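Local coordinates for aldo-keto Reductase, OXIDOREDUCTASE (Salmonella typhimurium, PDB 5T79), which binds NADPH and, as an aldo-keto reductase, probably reduces aldehydes, the conversion of 3-hydroxybutanal to 1,3-butanediol being the one of biocatalytic interest, at residues H34-T39 with R46-R51; V294-G297 with Q303-D306. All blocks are in the same frame, centred on the assembly; numbering follows the deposited sequence. Where two conformers were deposited one is given.

Interaction 1: H34-T39 with R46-R51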
loop_
_atom_site.group_PDB
_atom_site.type_symbol
_atom_site.label_atom_id
_atom_site.label_comp_id
_atom_site.label_asym_id
_atom_site.label_seq_id
_atom_site.Cartn_x
_atom_site.Cartn_y
_atom_site.Cartn_z
ATOM N N HIS A 34 6.692 6.534 5.487
ATOM C CA HIS A 34 7.779 6.956 6.369
ATOM C C HIS A 34 9.114 6.540 5.792
ATOM O O HIS A 34 9.173 5.576 5.018
ATOM C CB HIS A 34 7.604 6.362 7.789
ATOM C CG HIS A 34 6.389 6.869 8.519
ATOM N ND1 HIS A 34 5.576 6.014 9.243
ATOM C CD2 HIS A 34 5.873 8.120 8.585
ATOM C CE1 HIS A 34 4.606 6.769 9.735
ATOM N NE2 HIS A 34 4.736 8.041 9.360
ATOM N N ASN A 35 10.185 7.272 6.173
ATOM C CA ASN A 35 11.603 7.047 5.861
ATOM C C ASN A 35 12.025 7.493 4.452
ATOM O O ASN A 35 13.127 7.148 4.021
ATOM C CB ASN A 35 11.991 5.571 6.102
ATOM C CG ASN A 35 11.675 5.165 7.523
ATOM O OD1 ASN A 35 12.265 5.677 8.463
ATOM N ND2 ASN A 35 10.630 4.377 7.717
ATOM N N PHE A 36 11.197 8.325 3.765
ATOM C CA PHE A 36 11.552 8.837 2.440
ATOM C C PHE A 36 11.486 10.388 2.397
ATOM O O PHE A 36 11.690 10.968 1.339
ATOM C CB PHE A 36 10.677 8.180 1.326
ATOM C CG PHE A 36 11.053 6.716 1.157
ATOM C CD1 PHE A 36 10.564 5.748 2.031
ATOM C CD2 PHE A 36 11.938 6.318 0.158
ATOM C CE1 PHE A 36 10.956 4.414 1.922
ATOM C CE2 PHE A 36 12.337 4.977 0.054
ATOM C CZ PHE A 36 11.835 4.035 0.936
ATOM N N GLY A 37 11.337 11.028 3.564
ATOM C CA GLY A 37 11.273 12.481 3.672
ATOM C C GLY A 37 12.635 13.117 3.885
ATOM O O GLY A 37 13.671 12.452 3.750
ATOM N N ASP A 38 12.642 14.416 4.213
ATOM C CA ASP A 38 13.882 15.161 4.436
ATOM C C ASP A 38 14.435 14.939 5.854
ATOM O O ASP A 38 15.539 15.406 6.158
ATOM C CB ASP A 38 13.660 16.673 4.194
ATOM C CG ASP A 38 13.438 17.083 2.741
ATOM O OD1 ASP A 38 13.708 16.255 1.830
ATOM O OD2 ASP A 38 12.983 18.221 2.515
ATOM N N THR A 39 13.672 14.242 6.727
ATOM C CA THR A 39 14.085 13.977 8.115
ATOM C C THR A 39 14.827 12.648 8.265
ATOM O O THR A 39 15.229 12.289 9.383
ATOM C CB THR A 39 12.889 13.996 9.070
ATOM O OG1 THR A 39 11.933 13.052 8.612
ATOM C CG2 THR A 39 12.268 15.374 9.216
ATOM N N ARG A 46 17.601 5.210 -0.510
ATOM C CA ARG A 46 18.130 4.609 -1.739
ATOM C C ARG A 46 18.359 3.107 -1.526
ATOM O O ARG A 46 17.956 2.307 -2.367
ATOM C CB ARG A 46 19.453 5.322 -2.130
ATOM C CG ARG A 46 19.974 4.921 -3.499
ATOM C CD ARG A 46 21.357 5.475 -3.780
ATOM N NE ARG A 46 21.425 6.934 -3.609
ATOM C CZ ARG A 46 21.106 7.824 -4.537
ATOM N NH1 ARG A 46 20.668 7.426 -5.729
ATOM N NH2 ARG A 46 21.231 9.122 -4.289
ATOM N N ALA A 47 18.986 2.735 -0.398
ATOM C CA ALA A 47 19.266 1.338 -0.041
ATOM C C ALA A 47 17.956 0.532 0.068
ATOM O O ALA A 47 17.913 -0.616 -0.375
ATOM C CB ALA A 47 20.036 1.272 1.280
ATOM N N LEU A 48 16.898 1.132 0.638
ATOM C CA LEU A 48 15.569 0.468 0.769
ATOM C C LEU A 48 14.955 0.187 -0.607
ATOM O O LEU A 48 14.543 -0.936 -0.889
ATOM C CB LEU A 48 14.590 1.354 1.596
ATOM C CG LEU A 48 14.923 1.505 3.080
ATOM C CD1 LEU A 48 14.106 2.622 3.733
ATOM C CD2 LEU A 48 14.761 0.181 3.818
ATOM N N LEU A 49 14.908 1.197 -1.474
ATOM C CA LEU A 49 14.374 0.998 -2.821
ATOM C C LEU A 49 15.187 -0.051 -3.611
ATOM O O LEU A 49 14.599 -0.892 -4.273
ATOM C CB LEU A 49 14.325 2.322 -3.602
ATOM C CG LEU A 49 13.356 3.377 -3.063
ATOM C CD1 LEU A 49 13.467 4.668 -3.863
ATOM C CD2 LEU A 49 11.926 2.857 -3.047
ATOM N N GLN A 50 16.523 -0.003 -3.540
ATOM C CA GLN A 50 17.351 -0.960 -4.278
ATOM C C GLN A 50 17.165 -2.376 -3.725
ATOM O O GLN A 50 17.082 -3.324 -4.510
ATOM C CB GLN A 50 18.837 -0.546 -4.225
ATOM C CG GLN A 50 19.118 0.707 -5.073
ATOM C CD GLN A 50 20.583 1.079 -5.058
ATOM O OE1 GLN A 50 21.418 0.310 -4.620
ATOM N NE2 GLN A 50 20.938 2.234 -5.598
ATOM N N ARG A 51 17.104 -2.527 -2.383
ATOM C CA ARG A 51 16.931 -3.881 -1.816
ATOM C C ARG A 51 15.552 -4.451 -2.201
ATOM O O ARG A 51 15.446 -5.636 -2.570
ATOM C CB ARG A 51 17.108 -3.888 -0.291
ATOM C CG ARG A 51 17.176 -5.325 0.323
ATOM C CD ARG A 51 18.397 -6.084 -0.206
ATOM N NE ARG A 51 18.532 -7.419 0.373
ATOM C CZ ARG A 51 18.685 -8.541 -0.327
ATOM N NH1 ARG A 51 18.691 -8.510 -1.656
ATOM N NH2 ARG A 51 18.832 -9.702 0.294
#

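Interaction 2: V294-G297 with Q303-D306. With NDP (NADPH dihydro-nicotinamide-adenine-dinucleotide phosphate), chain E.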
loop_
_atom_site.group_PDB
_atom_site.type_symbol
_atom_site.label_atom_id
_atom_site.label_comp_id
_atom_site.label_asym_id
_atom_site.label_seq_id
_atom_site.Cartn_x
_atom_site.Cartn_y
_atom_site.Cartn_z
ATOM N N VAL A 294 0.297 -7.072 0.207
ATOM C CA VAL A 294 0.494 -6.514 1.542
ATOM C C VAL A 294 1.512 -5.354 1.397
ATOM O O VAL A 294 2.573 -5.536 0.795
ATOM C CB VAL A 294 0.892 -7.627 2.549
ATOM C CG1 VAL A 294 2.360 -8.031 2.462
ATOM C CG2 VAL A 294 0.508 -7.255 3.954
ATOM N N LEU A 295 1.121 -4.136 1.823
ATOM C CA LEU A 295 1.948 -2.947 1.635
ATOM C C LEU A 295 2.706 -2.655 2.912
ATOM O O LEU A 295 2.123 -2.189 3.879
ATOM C CB LEU A 295 1.023 -1.775 1.209
ATOM C CG LEU A 295 1.637 -0.429 0.878
ATOM C CD1 LEU A 295 2.682 -0.531 -0.241
ATOM C CD2 LEU A 295 0.540 0.563 0.476
ATOM N N ILE A 296 4.008 -2.936 2.915
ATOM C CA ILE A 296 4.821 -2.745 4.118
ATOM C C ILE A 296 5.482 -1.356 4.161
ATOM O O ILE A 296 5.632 -0.678 3.149
ATOM C CB ILE A 296 5.901 -3.885 4.233
ATOM C CG1 ILE A 296 6.968 -3.800 3.118
ATOM C CG2 ILE A 296 5.249 -5.288 4.268
ATOM C CD1 ILE A 296 8.362 -4.460 3.443
ATOM N N GLY A 297 5.850 -0.950 5.368
ATOM C CA GLY A 297 6.689 0.212 5.610
ATOM C C GLY A 297 8.035 -0.357 6.035
ATOM O O GLY A 297 8.102 -1.501 6.516
ATOM N N GLN A 303 14.203 -5.337 7.261
ATOM C CA GLN A 303 12.740 -5.443 7.400
ATOM C C GLN A 303 12.086 -5.870 6.086
ATOM O O GLN A 303 11.086 -6.589 6.098
ATOM C CB GLN A 303 12.148 -4.117 7.899
ATOM C CG GLN A 303 12.616 -3.811 9.340
ATOM C CD GLN A 303 12.327 -2.406 9.787
ATOM O OE1 GLN A 303 12.174 -1.491 8.986
ATOM N NE2 GLN A 303 12.334 -2.184 11.094
ATOM N N ILE A 304 12.668 -5.455 4.953
ATOM C CA ILE A 304 12.182 -5.856 3.630
ATOM C C ILE A 304 12.511 -7.341 3.437
ATOM O O ILE A 304 11.658 -8.105 2.982
ATOM C CB ILE A 304 12.793 -4.977 2.506
ATOM C CG1 ILE A 304 12.428 -3.467 2.704
ATOM C CG2 ILE A 304 12.326 -5.483 1.118
ATOM C CD1 ILE A 304 13.171 -2.479 1.699
ATOM N N GLU A 305 13.751 -7.746 3.789
ATOM C CA GLU A 305 14.184 -9.153 3.692
ATOM C C GLU A 305 13.264 -10.035 4.535
ATOM O O GLU A 305 12.838 -11.105 4.081
ATOM C CB GLU A 305 15.633 -9.301 4.172
ATOM C CG GLU A 305 16.615 -8.514 3.325
ATOM C CD GLU A 305 18.037 -8.446 3.832
ATOM O OE1 GLU A 305 18.258 -8.589 5.056
ATOM O OE2 GLU A 305 18.938 -8.243 2.988
ATOM N N ASP A 306 12.926 -9.561 5.757
ATOM C CA ASP A 306 12.033 -10.279 6.674
ATOM C C ASP A 306 10.676 -10.513 6.013
ATOM O O ASP A 306 10.180 -11.634 6.033
ATOM C CB ASP A 306 11.831 -9.497 7.990
ATOM C CG ASP A 306 12.982 -9.485 8.987
ATOM O OD1 ASP A 306 13.893 -10.337 8.864
ATOM O OD2 ASP A 306 12.930 -8.673 9.934
HETATM P PA NDP E . 3.647 -1.410 8.524
HETATM O O1A NDP E . 4.213 -2.489 7.651
HETATM O O2A NDP E . 2.394 -1.508 9.271
HETATM O O5B NDP E . 4.719 -0.925 9.624
HETATM C C5B NDP E . 5.924 -0.360 9.070
HETATM C C4B NDP E . 6.867 0.079 10.156
HETATM O O4B NDP E . 6.985 -0.969 11.144
HETATM C C3B NDP E . 8.281 0.366 9.656
HETATM O O3B NDP E . 8.429 1.751 9.352
HETATM C C2B NDP E . 9.165 -0.099 10.805
HETATM O O2B NDP E . 9.351 0.951 11.781
HETATM C C1B NDP E . 8.345 -1.228 11.434
HETATM N N9A NDP E . 8.672 -2.564 10.947
HETATM C C8A NDP E . 8.370 -3.112 9.728
HETATM N N7A NDP E . 8.789 -4.346 9.578
HETATM C C5A NDP E . 9.419 -4.627 10.781
HETATM C C6A NDP E . 10.133 -5.754 11.239
HETATM N N6A NDP E . 10.221 -6.905 10.565
HETATM N N1A NDP E . 10.713 -5.674 12.458
HETATM C C2A NDP E . 10.539 -4.564 13.185
HETATM N N3A NDP E . 9.868 -3.452 12.869
HETATM C C4A NDP E . 9.346 -3.540 11.637
HETATM O O3 NDP E . 3.481 -0.298 7.405
HETATM P PN NDP E . 2.857 1.161 7.610
HETATM O O1N NDP E . 4.108 1.955 7.703
HETATM O O2N NDP E . 1.828 1.230 8.728
HETATM O O5D NDP E . 1.965 1.574 6.316
HETATM C C5D NDP E . 2.123 0.745 5.132
HETATM C C4D NDP E . 2.058 1.582 3.875
HETATM O O4D NDP E . 0.679 1.859 3.570
HETATM C C3D NDP E . 2.734 2.940 3.920
HETATM O O3D NDP E . 4.130 2.814 3.698
HETATM C C2D NDP E . 1.955 3.737 2.864
HETATM O O2D NDP E . 2.424 3.690 1.517
HETATM C C1D NDP E . 0.551 3.139 2.985
HETATM N N1N NDP E . -0.348 3.913 3.866
HETATM C C2N NDP E . -1.518 4.401 3.286
HETATM C C3N NDP E . -2.425 5.115 3.974
HETATM C C7N NDP E . -3.780 5.355 3.365
HETATM O O7N NDP E . -4.544 6.075 4.026
HETATM N N7N NDP E . -4.115 4.862 2.172
HETATM C C4N NDP E . -2.085 5.620 5.352
HETATM C C5N NDP E . -0.969 4.847 5.968
HETATM C C6N NDP E . -0.155 4.083 5.266
HETATM P P2B NDP E . 10.723 1.425 12.509
HETATM O O1X NDP E . 11.166 2.815 12.242
HETATM O O2X NDP E . 10.368 1.179 13.969
HETATM O O3X NDP E . 11.749 0.370 12.110
#

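Interaction 1: H34-T39 with R46-R51
Phe36 reaches across to Leu48 and Leu49, and the far end of its ring makes the dense part of this contact. Its CE2 comes within 3.6 Å of Leu49 CG, the closest approach between the two segments, while CZ lies 3.9 Å from Leu48 CD1. CZ also meets the base of that side chain, at 3.9 Å from Leu48 CB, and Leu49 CD2 adds a methyl 3.8 Å from CE2. Both leucines approach the ring obliquely. With CG beside the backbone N (chi1 -70°), the phenylalanine directs its ring at the helix, bridging backbones that stay far apart: the CA atoms of Phe36 and Arg46 are 8.9 Å apart.

The architecture is that of a TIM barrel: residues 34-39 belong to the loop that leads from strand 24-31 into helix 42-54, which carries residues 46-51. Phe36 also touches Ala73 of helix 72-85, so its ring is shared between two barrel helices. The contact is looser at Asn35, whose CB remains 4.3 Å from Leu48 CD1. On the helix, Arg46, partly exposed, starts away from the loop, and its guanidinium forms salt bridges with Glu83 and Asp84; Gln50 NE2 hydrogen-bonds the same Asp84 carboxylate.

Interaction 2: V294-G297 with Q303-D306
Ile296, Gln303 and Ile304 carry this buried contact, which joins the end of a TIM-barrel strand, 293-296, to the short helix 301-308 that follows it. Ile296 contributes the largest share. Its CG1 sits between the backbone N and the carbonyl carbon (chi1 67°), and the branch then runs outward to place CD1 against the helix backbone, 4.1 Å from Ile304 CA. The same methyl is 4.3 Å from Ile304 CG1, so one terminal carbon meets both the main chain and the side chain of that residue. Gln303 is met through its main-chain oxygen, with Ile296 CD1 4.4 Å from Gln303 O. No hydrogen bond crosses between strand and helix; the junction is apolar packing, and Ile304 extends it to Ile57 and Ala298.

Gln303 links the helix to the cofactor. Its chain, extended beyond CG, passes over one face of the NADPH adenine, with CG 3.6 Å from C5A of the base. At the end of the chain, Gln303 NE2 donates a nearly straight hydrogen bond (172°) of 2.8 Å to O3X of the 2'-phosphate, the group that distinguishes NADPH from NADH. The other end of the amide is held as well: OE1 accepts from Ser299 N, a bond that should limit rotation of the amide and is consistent with NE2 facing the phosphate. Asp306, one helical turn on, receives a weak bond from the adenine amino group, and its OD2 also pairs with Lys276. On the strand side the pyrophosphate meets the backbone: Gly297 N hydrogen-bonds O1A at 3.2 Å, with an N-H...O angle of 162°.

Overall arrangement
The two interactions lie in series along the chain, but their centres are 13 Å apart, consistent with strand 24-31 pairing in parallel with 293-296 where the barrel closes. Helix 42-54 and helix 301-308 meet directly. Arg51 NE forms a 2.8 Å salt bridge with Glu305 OE2, and Ile304 CD1 packs 3.3 Å from Leu48 O. Both contacts border the NADPH pocket. Interaction 2 supplies bonds to the cofactor, whereas interaction 1 reaches it through Asn35, whose side chain is about 4 Å from NADPH and touches Ser299. The side chains of Leu48 and Gln303 are about 6 Å apart.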